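Local coordinates for p800 reaction center core protein (Heliobacterium modesticaldum, PDB 5V8K) that forms the homodimeric core of a photosynthetic reaction center, holding bacteriochlorophylls and a [4Fe-4S] cluster for light-driven electron transfer across the membrane, at residues Asn255-Val269 with Phe587-Val600. Residues are numbered along the deposited sequence; the frame is centred on the assembly and turned at random.
With CA (calcium ion), chain B; GBF (Bacteriochlorophyll g), chain C.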
ATOM      1  N   ASN A 255     -16.890 -12.676 -21.902  1.00 45.72           N
ATOM      2  CA  ASN A 255     -16.334 -13.291 -20.695  1.00 41.25           C
ATOM      3  C   ASN A 255     -17.255 -14.415 -20.254  1.00 42.95           C
ATOM      4  O   ASN A 255     -17.985 -14.286 -19.259  1.00 41.32           O
ATOM      5  CB  ASN A 255     -16.148 -12.260 -19.592  1.00 38.66           C
ATOM      6  CG  ASN A 255     -15.415 -12.802 -18.411  1.00 40.28           C
ATOM      7  OD1 ASN A 255     -15.063 -13.978 -18.337  1.00 42.34           O
ATOM      8  ND2 ASN A 255     -15.220 -11.951 -17.443  1.00 39.39           N
ATOM      9  N   PRO A 256     -17.211 -15.563 -20.955  1.00 47.87           N
ATOM     10  CA  PRO A 256     -18.223 -16.610 -20.734  1.00 49.61           C
ATOM     11  C   PRO A 256     -18.250 -17.149 -19.322  1.00 48.37           C
ATOM     12  O   PRO A 256     -19.338 -17.419 -18.787  1.00 47.51           O
ATOM     13  CB  PRO A 256     -17.825 -17.709 -21.734  1.00 49.83           C
ATOM     14  CG  PRO A 256     -16.843 -17.103 -22.634  1.00 55.02           C
ATOM     15  CD  PRO A 256     -16.181 -16.005 -21.908  1.00 53.84           C
ATOM     16  N   GLY A 257     -17.073 -17.311 -18.695  1.00 40.02           N
ATOM     17  CA  GLY A 257     -16.993 -17.816 -17.338  1.00 36.55           C
ATOM     18  C   GLY A 257     -17.273 -16.811 -16.246  1.00 36.38           C
ATOM     19  O   GLY A 257     -17.018 -17.118 -15.078  1.00 37.85           O
ATOM     20  N   LEU A 258     -17.809 -15.631 -16.588  1.00 37.15           N
ATOM     21  CA  LEU A 258     -17.999 -14.544 -15.627  1.00 36.73           C
ATOM     22  C   LEU A 258     -18.479 -15.040 -14.272  1.00 36.63           C
ATOM     23  O   LEU A 258     -17.809 -14.842 -13.254  1.00 39.23           O
ATOM     24  CB  LEU A 258     -18.985 -13.511 -16.176  1.00 38.29           C
ATOM     25  CG  LEU A 258     -19.252 -12.278 -15.301  1.00 39.51           C
ATOM     26  CD1 LEU A 258     -18.085 -11.308 -15.287  1.00 37.02           C
ATOM     27  CD2 LEU A 258     -20.526 -11.596 -15.782  1.00 41.49           C
ATOM     28  N   LEU A 259     -19.666 -15.664 -14.237  1.00 35.92           N
ATOM     29  CA  LEU A 259     -20.268 -16.011 -12.955  1.00 34.31           C
ATOM     30  C   LEU A 259     -19.557 -17.192 -12.315  1.00 35.63           C
ATOM     31  O   LEU A 259     -19.450 -17.247 -11.088  1.00 33.88           O
ATOM     32  CB  LEU A 259     -21.751 -16.333 -13.108  1.00 34.99           C
ATOM     33  CG  LEU A 259     -22.626 -15.237 -13.713  1.00 38.02           C
ATOM     34  CD1 LEU A 259     -24.061 -15.695 -13.751  1.00 36.57           C
ATOM     35  CD2 LEU A 259     -22.489 -13.946 -12.881  1.00 35.74           C
ATOM     36  N   VAL A 260     -19.074 -18.131 -13.131  1.00 35.06           N
ATOM     37  CA  VAL A 260     -18.315 -19.246 -12.586  1.00 34.99           C
ATOM     38  C   VAL A 260     -17.102 -18.716 -11.813  1.00 34.84           C
ATOM     39  O   VAL A 260     -16.793 -19.164 -10.707  1.00 35.40           O
ATOM     40  CB  VAL A 260     -17.878 -20.212 -13.694  1.00 35.91           C
ATOM     41  CG1 VAL A 260     -17.189 -21.429 -13.074  1.00 35.99           C
ATOM     42  CG2 VAL A 260     -19.031 -20.648 -14.549  1.00 36.87           C
ATOM     43  N   LYS A 261     -16.380 -17.777 -12.406  1.00 34.91           N
ATOM     44  CA  LYS A 261     -15.188 -17.266 -11.742  1.00 38.25           C
ATOM     45  C   LYS A 261     -15.515 -16.435 -10.508  1.00 36.91           C
ATOM     46  O   LYS A 261     -14.693 -16.387  -9.588  1.00 37.35           O
ATOM     47  CB  LYS A 261     -14.334 -16.494 -12.741  1.00 33.32           C
ATOM     48  CG  LYS A 261     -13.728 -17.423 -13.727  1.00 34.11           C
ATOM     49  CD  LYS A 261     -12.904 -16.732 -14.772  1.00 36.34           C
ATOM     50  CE  LYS A 261     -13.743 -15.996 -15.726  1.00 35.47           C
ATOM     51  NZ  LYS A 261     -12.941 -15.280 -16.735  1.00 37.33           N
ATOM     52  N   GLN A 262     -16.705 -15.831 -10.427  1.00 39.39           N
ATOM     53  CA  GLN A 262     -17.116 -15.200  -9.169  1.00 36.72           C
ATOM     54  C   GLN A 262     -17.320 -16.249  -8.082  1.00 38.35           C
ATOM     55  O   GLN A 262     -16.861 -16.076  -6.944  1.00 35.96           O
ATOM     56  CB  GLN A 262     -18.387 -14.381  -9.356  1.00 36.08           C
ATOM     57  CG  GLN A 262     -18.163 -13.069 -10.077  1.00 35.02           C
ATOM     58  CD  GLN A 262     -19.465 -12.422 -10.589  1.00 35.57           C
ATOM     59  OE1 GLN A 262     -20.521 -12.547  -9.978  1.00 35.78           O
ATOM     60  NE2 GLN A 262     -19.370 -11.705 -11.684  1.00 36.90           N
ATOM     61  N   ALA A 263     -17.953 -17.366  -8.424  1.00 33.52           N
ATOM     62  CA  ALA A 263     -18.127 -18.440  -7.457  1.00 35.66           C
ATOM     63  C   ALA A 263     -16.787 -19.021  -7.034  1.00 36.55           C
ATOM     64  O   ALA A 263     -16.585 -19.376  -5.865  1.00 36.41           O
ATOM     65  CB  ALA A 263     -18.987 -19.537  -8.044  1.00 35.38           C
ATOM     66  N   ILE A 264     -15.869 -19.144  -7.983  1.00 36.09           N
ATOM     67  CA  ILE A 264     -14.542 -19.686  -7.708  1.00 37.52           C
ATOM     68  C   ILE A 264     -13.804 -18.785  -6.731  1.00 36.38           C
ATOM     69  O   ILE A 264     -13.214 -19.250  -5.755  1.00 37.60           O
ATOM     70  CB  ILE A 264     -13.763 -19.855  -9.024  1.00 38.24           C
ATOM     71  CG1 ILE A 264     -14.303 -21.065  -9.766  1.00 36.93           C
ATOM     72  CG2 ILE A 264     -12.249 -20.016  -8.758  1.00 37.81           C
ATOM     73  CD1 ILE A 264     -13.781 -21.198 -11.150  1.00 36.13           C
ATOM     74  N   LEU A 265     -13.827 -17.484  -6.982  1.00 34.30           N
ATOM     75  CA  LEU A 265     -13.123 -16.572  -6.110  1.00 36.68           C
ATOM     76  C   LEU A 265     -13.703 -16.623  -4.712  1.00 35.50           C
ATOM     77  O   LEU A 265     -12.950 -16.656  -3.737  1.00 35.81           O
ATOM     78  CB  LEU A 265     -13.138 -15.162  -6.681  1.00 32.40           C
ATOM     79  CG  LEU A 265     -12.385 -14.111  -5.854  1.00 35.29           C
ATOM     80  CD1 LEU A 265     -10.863 -14.473  -5.639  1.00 35.22           C
ATOM     81  CD2 LEU A 265     -12.520 -12.777  -6.502  1.00 32.92           C
ATOM     82  N   GLY A 266     -15.039 -16.699  -4.596  1.00 34.30           N
ATOM     83  CA  GLY A 266     -15.648 -16.862  -3.289  1.00 33.86           C
ATOM     84  C   GLY A 266     -15.182 -18.102  -2.557  1.00 33.38           C
ATOM     85  O   GLY A 266     -14.898 -18.048  -1.359  1.00 32.76           O
ATOM     86  N   HIS A 267     -15.076 -19.229  -3.259  1.00 32.08           N
ATOM     87  CA  HIS A 267     -14.705 -20.477  -2.591  1.00 32.47           C
ATOM     88  C   HIS A 267     -13.202 -20.570  -2.321  1.00 32.39           C
ATOM     89  O   HIS A 267     -12.797 -21.196  -1.341  1.00 33.24           O
ATOM     90  CB  HIS A 267     -15.176 -21.672  -3.404  1.00 33.15           C
ATOM     91  CG  HIS A 267     -16.658 -21.867  -3.336  1.00 36.96           C
ATOM     92  ND1 HIS A 267     -17.539 -21.108  -4.072  1.00 37.16           N
ATOM     93  CD2 HIS A 267     -17.418 -22.672  -2.556  1.00 35.27           C
ATOM     94  CE1 HIS A 267     -18.780 -21.463  -3.776  1.00 36.59           C
ATOM     95  NE2 HIS A 267     -18.730 -22.393  -2.844  1.00 37.36           N
ATOM     96  N   LEU A 268     -12.380 -19.950  -3.164  1.00 37.17           N
ATOM     97  CA  LEU A 268     -10.954 -19.846  -2.891  1.00 35.03           C
ATOM     98  C   LEU A 268     -10.691 -19.051  -1.620  1.00 35.60           C
ATOM     99  O   LEU A 268      -9.909 -19.466  -0.755  1.00 37.75           O
ATOM    100  CB  LEU A 268     -10.270 -19.185  -4.089  1.00 37.67           C
ATOM    101  CG  LEU A 268      -8.845 -18.773  -3.904  1.00 40.38           C
ATOM    102  CD1 LEU A 268      -8.043 -19.997  -3.512  1.00 41.92           C
ATOM    103  CD2 LEU A 268      -8.348 -18.109  -5.180  1.00 40.04           C
ATOM    104  N   VAL A 269     -11.336 -17.914  -1.550  1.00 34.65           N
ATOM    105  CA  VAL A 269     -11.122 -17.020  -0.433  1.00 34.21           C
ATOM    106  C   VAL A 269     -11.646 -17.656   0.897  1.00 35.87           C
ATOM    107  O   VAL A 269     -10.982 -17.700   1.909  1.00 36.12           O
ATOM    108  CB  VAL A 269     -11.743 -15.602  -0.588  1.00 37.72           C
ATOM    109  CG1 VAL A 269     -11.623 -14.804   0.686  1.00 37.95           C
ATOM    110  CG2 VAL A 269     -11.198 -14.858  -1.796  1.00 33.74           C
ATOM    111  N   PHE A 587      -7.078  -7.324   4.488  1.00 31.20           N
ATOM    112  CA  PHE A 587      -7.380  -8.555   3.757  1.00 35.33           C
ATOM    113  C   PHE A 587      -8.680  -8.420   2.884  1.00 32.85           C
ATOM    114  O   PHE A 587      -8.697  -8.664   1.719  1.00 36.56           O
ATOM    115  CB  PHE A 587      -7.514  -9.805   4.647  1.00 30.80           C
ATOM    116  CG  PHE A 587      -7.743 -11.097   3.885  1.00 33.74           C
ATOM    117  CD1 PHE A 587      -6.710 -11.722   3.217  1.00 33.66           C
ATOM    118  CD2 PHE A 587      -8.981 -11.723   3.862  1.00 31.98           C
ATOM    119  CE1 PHE A 587      -6.914 -12.889   2.563  1.00 35.60           C
ATOM    120  CE2 PHE A 587      -9.168 -12.889   3.197  1.00 35.89           C
ATOM    121  CZ  PHE A 587      -8.131 -13.477   2.557  1.00 35.64           C
ATOM    122  N   LYS A 588      -9.773  -7.992   3.488  1.00 38.81           N
ATOM    123  CA  LYS A 588     -11.044  -7.912   2.779  1.00 38.15           C
ATOM    124  C   LYS A 588     -11.061  -6.799   1.742  1.00 35.49           C
ATOM    125  O   LYS A 588     -11.705  -6.939   0.704  1.00 38.26           O
ATOM    126  CB  LYS A 588     -12.202  -7.739   3.762  1.00 43.32           C
ATOM    127  CG  LYS A 588     -12.596  -9.054   4.442  1.00 51.58           C
ATOM    128  CD  LYS A 588     -13.022 -10.115   3.389  1.00 53.22           C
ATOM    129  CE  LYS A 588     -13.519 -11.428   3.970  1.00 52.37           C
ATOM    130  NZ  LYS A 588     -14.030 -12.276   2.796  1.00 50.43           N
ATOM    131  N   MET A 589     -10.421  -5.661   2.011  1.00 32.38           N
ATOM    132  CA  MET A 589     -10.389  -4.624   0.978  1.00 30.41           C
ATOM    133  C   MET A 589      -9.569  -5.062  -0.239  1.00 34.61           C
ATOM    134  O   MET A 589      -9.894  -4.693  -1.377  1.00 35.75           O
ATOM    135  CB  MET A 589      -9.860  -3.311   1.543  1.00 28.19           C
ATOM    136  CG  MET A 589     -10.787  -2.602   2.523  1.00 28.23           C
ATOM    137  SD  MET A 589     -12.426  -2.238   1.889  1.00 34.37           S
ATOM    138  CE  MET A 589     -13.269  -3.553   2.670  1.00 31.45           C
ATOM    139  N   THR A 590      -8.530  -5.861  -0.029  1.00 33.71           N
ATOM    140  CA  THR A 590      -7.840  -6.472  -1.159  1.00 32.47           C
ATOM    141  C   THR A 590      -8.792  -7.371  -1.935  1.00 32.53           C
ATOM    142  O   THR A 590      -8.867  -7.308  -3.168  1.00 33.73           O
ATOM    143  CB  THR A 590      -6.645  -7.275  -0.675  1.00 32.87           C
ATOM    144  OG1 THR A 590      -5.699  -6.414   0.003  1.00 33.01           O
ATOM    145  CG2 THR A 590      -5.992  -7.928  -1.829  1.00 32.03           C
ATOM    146  N   ILE A 591      -9.564  -8.187  -1.220  1.00 32.17           N
ATOM    147  CA  ILE A 591     -10.525  -9.070  -1.870  1.00 34.40           C
ATOM    148  C   ILE A 591     -11.599  -8.265  -2.631  1.00 36.68           C
ATOM    149  O   ILE A 591     -12.039  -8.676  -3.710  1.00 36.00           O
ATOM    150  CB  ILE A 591     -11.147 -10.033  -0.835  1.00 39.58           C
ATOM    151  CG1 ILE A 591     -10.100 -10.943  -0.189  1.00 40.16           C
ATOM    152  CG2 ILE A 591     -12.200 -10.921  -1.499  1.00 35.61           C
ATOM    153  CD1 ILE A 591      -9.104 -11.551  -1.120  1.00 40.99           C
ATOM    154  N   VAL A 592     -12.029  -7.111  -2.098  1.00 34.19           N
ATOM    155  CA  VAL A 592     -13.015  -6.273  -2.800  1.00 33.35           C
ATOM    156  C   VAL A 592     -12.468  -5.848  -4.158  1.00 35.72           C
ATOM    157  O   VAL A 592     -13.185  -5.836  -5.169  1.00 33.71           O
ATOM    158  CB  VAL A 592     -13.384  -5.031  -1.972  1.00 34.10           C
ATOM    159  CG1 VAL A 592     -14.040  -3.964  -2.853  1.00 34.55           C
ATOM    160  CG2 VAL A 592     -14.276  -5.401  -0.795  1.00 32.35           C
ATOM    161  N   CYS A 593     -11.195  -5.460  -4.186  1.00 33.87           N
ATOM    162  CA  CYS A 593     -10.562  -5.018  -5.422  1.00 34.93           C
ATOM    163  C   CYS A 593     -10.536  -6.155  -6.435  1.00 36.84           C
ATOM    164  O   CYS A 593     -10.874  -5.963  -7.616  1.00 35.72           O
ATOM    165  CB  CYS A 593      -9.165  -4.512  -5.107  1.00 35.00           C
ATOM    166  SG  CYS A 593      -9.141  -2.915  -4.221  1.00 33.80           S
ATOM    167  N   MET A 594     -10.227  -7.368  -5.963  1.00 35.46           N
ATOM    168  CA  MET A 594     -10.206  -8.539  -6.827  1.00 34.29           C
ATOM    169  C   MET A 594     -11.608  -8.886  -7.282  1.00 35.27           C
ATOM    170  O   MET A 594     -11.805  -9.323  -8.413  1.00 35.64           O
ATOM    171  CB  MET A 594      -9.554  -9.717  -6.098  1.00 34.44           C
ATOM    172  CG  MET A 594      -8.049  -9.491  -5.809  1.00 40.68           C
ATOM    173  SD  MET A 594      -7.385 -10.892  -4.931  1.00 41.50           S
ATOM    174  CE  MET A 594      -7.071 -11.801  -6.381  1.00 38.40           C
ATOM    175  N   TRP A 595     -12.594  -8.672  -6.415  1.00 28.83           N
ATOM    176  CA  TRP A 595     -13.987  -8.847  -6.794  1.00 34.07           C
ATOM    177  C   TRP A 595     -14.376  -7.919  -7.953  1.00 31.56           C
ATOM    178  O   TRP A 595     -15.041  -8.342  -8.893  1.00 32.82           O
ATOM    179  CB  TRP A 595     -14.873  -8.637  -5.582  1.00 33.38           C
ATOM    180  CG  TRP A 595     -16.232  -9.113  -5.921  1.00 33.09           C
ATOM    181  CD1 TRP A 595     -17.285  -8.359  -6.343  1.00 34.68           C
ATOM    182  CD2 TRP A 595     -16.658 -10.474  -5.960  1.00 33.41           C
ATOM    183  NE1 TRP A 595     -18.356  -9.171  -6.621  1.00 31.60           N
ATOM    184  CE2 TRP A 595     -18.005 -10.476  -6.385  1.00 34.32           C
ATOM    185  CE3 TRP A 595     -16.042 -11.687  -5.662  1.00 32.70           C
ATOM    186  CZ2 TRP A 595     -18.720 -11.638  -6.556  1.00 32.17           C
ATOM    187  CZ3 TRP A 595     -16.754 -12.846  -5.822  1.00 35.31           C
ATOM    188  CH2 TRP A 595     -18.089 -12.819  -6.259  1.00 35.02           C
ATOM    189  N   ALA A 596     -13.914  -6.671  -7.941  1.00 30.99           N
ATOM    190  CA  ALA A 596     -14.090  -5.804  -9.106  1.00 32.69           C
ATOM    191  C   ALA A 596     -13.584  -6.451 -10.379  1.00 36.40           C
ATOM    192  O   ALA A 596     -14.260  -6.414 -11.411  1.00 35.84           O
ATOM    193  CB  ALA A 596     -13.395  -4.478  -8.874  1.00 29.60           C
ATOM    194  N   LEU A 597     -12.394  -7.050 -10.325  1.00 34.10           N
ATOM    195  CA  LEU A 597     -11.855  -7.772 -11.458  1.00 30.86           C
ATOM    196  C   LEU A 597     -12.729  -8.944 -11.847  1.00 34.19           C
ATOM    197  O   LEU A 597     -12.751  -9.322 -13.025  1.00 32.99           O
ATOM    198  CB  LEU A 597     -10.413  -8.291 -11.163  1.00 36.23           C
ATOM    199  CG  LEU A 597      -9.325  -7.269 -10.929  1.00 34.22           C
ATOM    200  CD1 LEU A 597      -8.074  -7.978 -10.437  1.00 31.33           C
ATOM    201  CD2 LEU A 597      -9.085  -6.532 -12.217  1.00 32.05           C
ATOM    202  N   ALA A 598     -13.376  -9.588 -10.882  1.00 34.15           N
ATOM    203  CA  ALA A 598     -14.292 -10.692 -11.178  1.00 35.88           C
ATOM    204  C   ALA A 598     -15.631 -10.239 -11.761  1.00 37.59           C
ATOM    205  O   ALA A 598     -16.361 -11.067 -12.327  1.00 34.51           O
ATOM    206  CB  ALA A 598     -14.548 -11.506  -9.917  1.00 34.38           C
ATOM    207  N   MET A 599     -15.941  -8.950 -11.683  1.00 31.14           N
ATOM    208  CA  MET A 599     -17.216  -8.431 -12.172  1.00 32.89           C
ATOM    209  C   MET A 599     -17.178  -8.005 -13.630  1.00 36.50           C
ATOM    210  O   MET A 599     -18.251  -7.876 -14.251  1.00 37.84           O
ATOM    211  CB  MET A 599     -17.655  -7.251 -11.317  1.00 31.58           C
ATOM    212  CG  MET A 599     -18.171  -7.667  -9.952  1.00 31.52           C
ATOM    213  SD  MET A 599     -19.574  -8.838  -9.917  1.00 39.65           S
ATOM    214  CE  MET A 599     -20.943  -7.712 -10.243  1.00 48.35           C
ATOM    215  N   VAL A 600     -15.991  -7.773 -14.172  1.00 38.71           N
ATOM    216  CA  VAL A 600     -15.814  -7.457 -15.574  1.00 42.69           C
ATOM    217  C   VAL A 600     -14.993  -8.544 -16.295  1.00 42.71           C
ATOM    218  O   VAL A 600     -15.357  -8.799 -17.489  1.00 46.88           O
ATOM    219  CB  VAL A 600     -15.183  -6.061 -15.750  1.00 41.70           C
ATOM    220  CG1 VAL A 600     -16.058  -5.012 -15.104  1.00 42.27           C
ATOM    221  CG2 VAL A 600     -13.766  -6.024 -15.170  1.00 39.91           C
TER
HETATM  222 CA    CA B1032     -12.284 -10.251 -15.151  1.00 39.49          CA
HETATM  223 MG   GBF C1028     -18.088 -12.527   2.490  1.00 61.75          MG
HETATM  224  CHA GBF C1028     -19.455 -14.698   0.071  1.00 49.88           C
HETATM  225  CHB GBF C1028     -16.374 -11.050   0.075  1.00 55.01           C
HETATM  226  CHC GBF C1028     -17.673  -9.904   4.757  1.00 54.24           C
HETATM  227  CHD GBF C1028     -20.378 -14.043   4.840  1.00 63.99           C
HETATM  228  NA  GBF C1028     -17.758 -12.946   0.573  1.00 53.99           N
HETATM  229  C1A GBF C1028     -18.300 -13.810  -0.307  1.00 46.44           C
HETATM  230  C2A GBF C1028     -17.734 -13.885  -1.710  1.00 48.89           C
HETATM  231  C3A GBF C1028     -16.746 -12.710  -1.639  1.00 52.51           C
HETATM  232  C4A GBF C1028     -16.980 -12.210  -0.236  1.00 51.85           C
HETATM  233  CMA GBF C1028     -15.273 -13.128  -1.825  1.00 46.63           C
HETATM  234  CAA GBF C1028     -18.714 -13.807  -2.902  1.00 55.84           C
HETATM  235  CBA GBF C1028     -19.612 -12.550  -2.971  1.00 56.11           C
HETATM  236  CGA GBF C1028     -20.663 -12.529  -1.876  1.00 66.46           C
HETATM  237  O1A GBF C1028     -21.522 -13.393  -1.765  1.00 73.23           O
HETATM  238  O2A GBF C1028     -20.535 -11.595  -0.778  1.00 66.72           O
HETATM  239  NB  GBF C1028     -17.183 -10.704   2.400  1.00 58.41           N
HETATM  240  C1B GBF C1028     -16.465 -10.273   1.355  1.00 56.26           C
HETATM  241  C2B GBF C1028     -15.971  -9.010   1.661  1.00 56.33           C
HETATM  242  C3B GBF C1028     -16.347  -8.712   2.973  1.00 60.74           C
HETATM  243  C4B GBF C1028     -17.066  -9.825   3.408  1.00 58.61           C
HETATM  244  CMB GBF C1028     -15.166  -8.174   0.702  1.00 51.25           C
HETATM  245  CAB GBF C1028     -16.060  -7.485   3.780  1.00 61.82           C
HETATM  246  CBB GBF C1028     -15.523  -6.347   3.387  1.00 61.04           C
HETATM  247  NC  GBF C1028     -18.857 -12.099   4.345  1.00 62.59           N
HETATM  248  C1C GBF C1028     -18.561 -11.037   5.120  1.00 61.48           C
HETATM  249  C2C GBF C1028     -19.114 -10.780   6.479  1.00 64.33           C
HETATM  250  C3C GBF C1028     -19.870 -12.048   6.353  1.00 69.36           C
HETATM  251  C4C GBF C1028     -19.698 -12.769   5.169  1.00 64.52           C
HETATM  252  CMC GBF C1028     -18.012 -10.751   7.529  1.00 57.49           C
HETATM  253  CAC GBF C1028     -20.768 -12.558   7.428  1.00 65.92           C
HETATM  254  CBC GBF C1028     -20.960 -11.805   8.719  1.00 67.69           C
HETATM  255  ND  GBF C1028     -19.453 -13.995   2.590  1.00 62.51           N
HETATM  256  C1D GBF C1028     -20.332 -14.513   3.447  1.00 61.81           C
HETATM  257  C2D GBF C1028     -21.431 -15.583   2.988  1.00 55.35           C
HETATM  258  C3D GBF C1028     -20.915 -15.516   1.694  1.00 54.17           C
HETATM  259  C4D GBF C1028     -19.843 -14.635   1.423  1.00 53.34           C
HETATM  260  CMD GBF C1028     -22.535 -16.335   3.668  1.00 53.51           C
HETATM  261  CAD GBF C1028     -21.191 -16.226   0.436  1.00 60.52           C
HETATM  262  OBD GBF C1028     -22.123 -17.022   0.071  1.00 70.03           O
HETATM  263  CBD GBF C1028     -20.183 -15.816  -0.600  1.00 58.89           C
HETATM  264  CGD GBF C1028     -19.276 -16.953  -1.038  1.00 64.92           C
HETATM  265  O1D GBF C1028     -18.801 -16.958  -2.150  1.00 64.89           O
HETATM  266  O2D GBF C1028     -18.921 -18.072  -0.175  1.00 68.04           O
HETATM  267  CED GBF C1028     -18.249 -19.195  -0.750  1.00 67.36           C
HETATM  268  C1  GBF C1028     -21.492 -11.585   0.289  1.00 65.67           C
HETATM  269  C2  GBF C1028     -21.055 -10.485   1.224  1.00 65.22           C
HETATM  270  C3  GBF C1028     -21.540 -10.346   2.475  1.00 63.32           C
HETATM  271  C4  GBF C1028     -22.576 -11.315   3.017  1.00 56.70           C
HETATM  272  C5  GBF C1028     -21.049  -9.212   3.366  1.00 64.08           C
HETATM  273  C6  GBF C1028     -20.185  -8.142   2.656  1.00 66.94           C
HETATM  274  C7  GBF C1028     -19.944  -7.003   3.636  1.00 71.50           C
HETATM  275  C8  GBF C1028     -20.358  -5.729   3.448  1.00 68.68           C
HETATM  276  C9  GBF C1028     -21.100  -5.307   2.210  1.00 59.18           C
HETATM  277  C10 GBF C1028     -20.101  -4.696   4.524  1.00 70.22           C
HETATM  278  C11 GBF C1028     -18.670  -4.226   4.529  1.00 71.77           C
HETATM  279  C12 GBF C1028     -18.470  -3.225   5.647  1.00 76.27           C
HETATM  280  C13 GBF C1028     -17.242  -2.727   5.905  1.00 76.22           C
HETATM  281  C14 GBF C1028     -17.022  -1.733   7.007  1.00 75.54           C
HETATM  282  C15 GBF C1028     -16.043  -3.158   5.098  1.00 77.25           C
HETATM  283  O   HOH W   1     -13.576 -12.387 -14.828  1.00 32.45           O
HETATM  284  O   HOH W   2     -15.490 -13.381 -13.271  1.00 34.81           O
HETATM  285  O   HOH W   3     -16.135 -13.834   3.415  1.00 65.22           O
HETATM  286  O   HOH W   4     -11.985 -11.076 -17.334  1.00 35.86           O
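With CG beside its backbone N (chi1 -75°) and the chain extended beyond it, Gln262 brings CB against the rim of the Trp595 indole, 3.5 Å from CH2, the side chains crossing at about a right angle and its backbone O at the ring edge. Its NE2 donates to Ala598 O at 3.1 Å, from above the carbonyl plane, with Met599 SD 3.4 Å from NE2. A water donates to both Ala598 O and Leu258 O. A leucine in place of Gln262 would probably leave Ala598 O without its amide donor. The small Ala598 lets the helices close to a CA separation of 5.7 Å at Gln262, and Leu265 CD2 fills between its CB and Trp595 CE3 (3.8 Å). The helices run nearly antiparallel (160°) as transmembrane neighbours in a photosystem I-type core, a bacteriochlorophyll g in their groove: its CBA sits over one face of Trp595, toward the rim, and Lys588 holds the water that ligates its magnesium. Gly266, having no side chain, admits the pigment's O1D. Branched Val269 meets Ile591 tip to tip, CG2 to CD1 4.0 Å. Asn255 ND2 donates to Val600 O (3.2 Å) and to a water on the calcium, which Leu597 O also binds with Asp460 and Gln509.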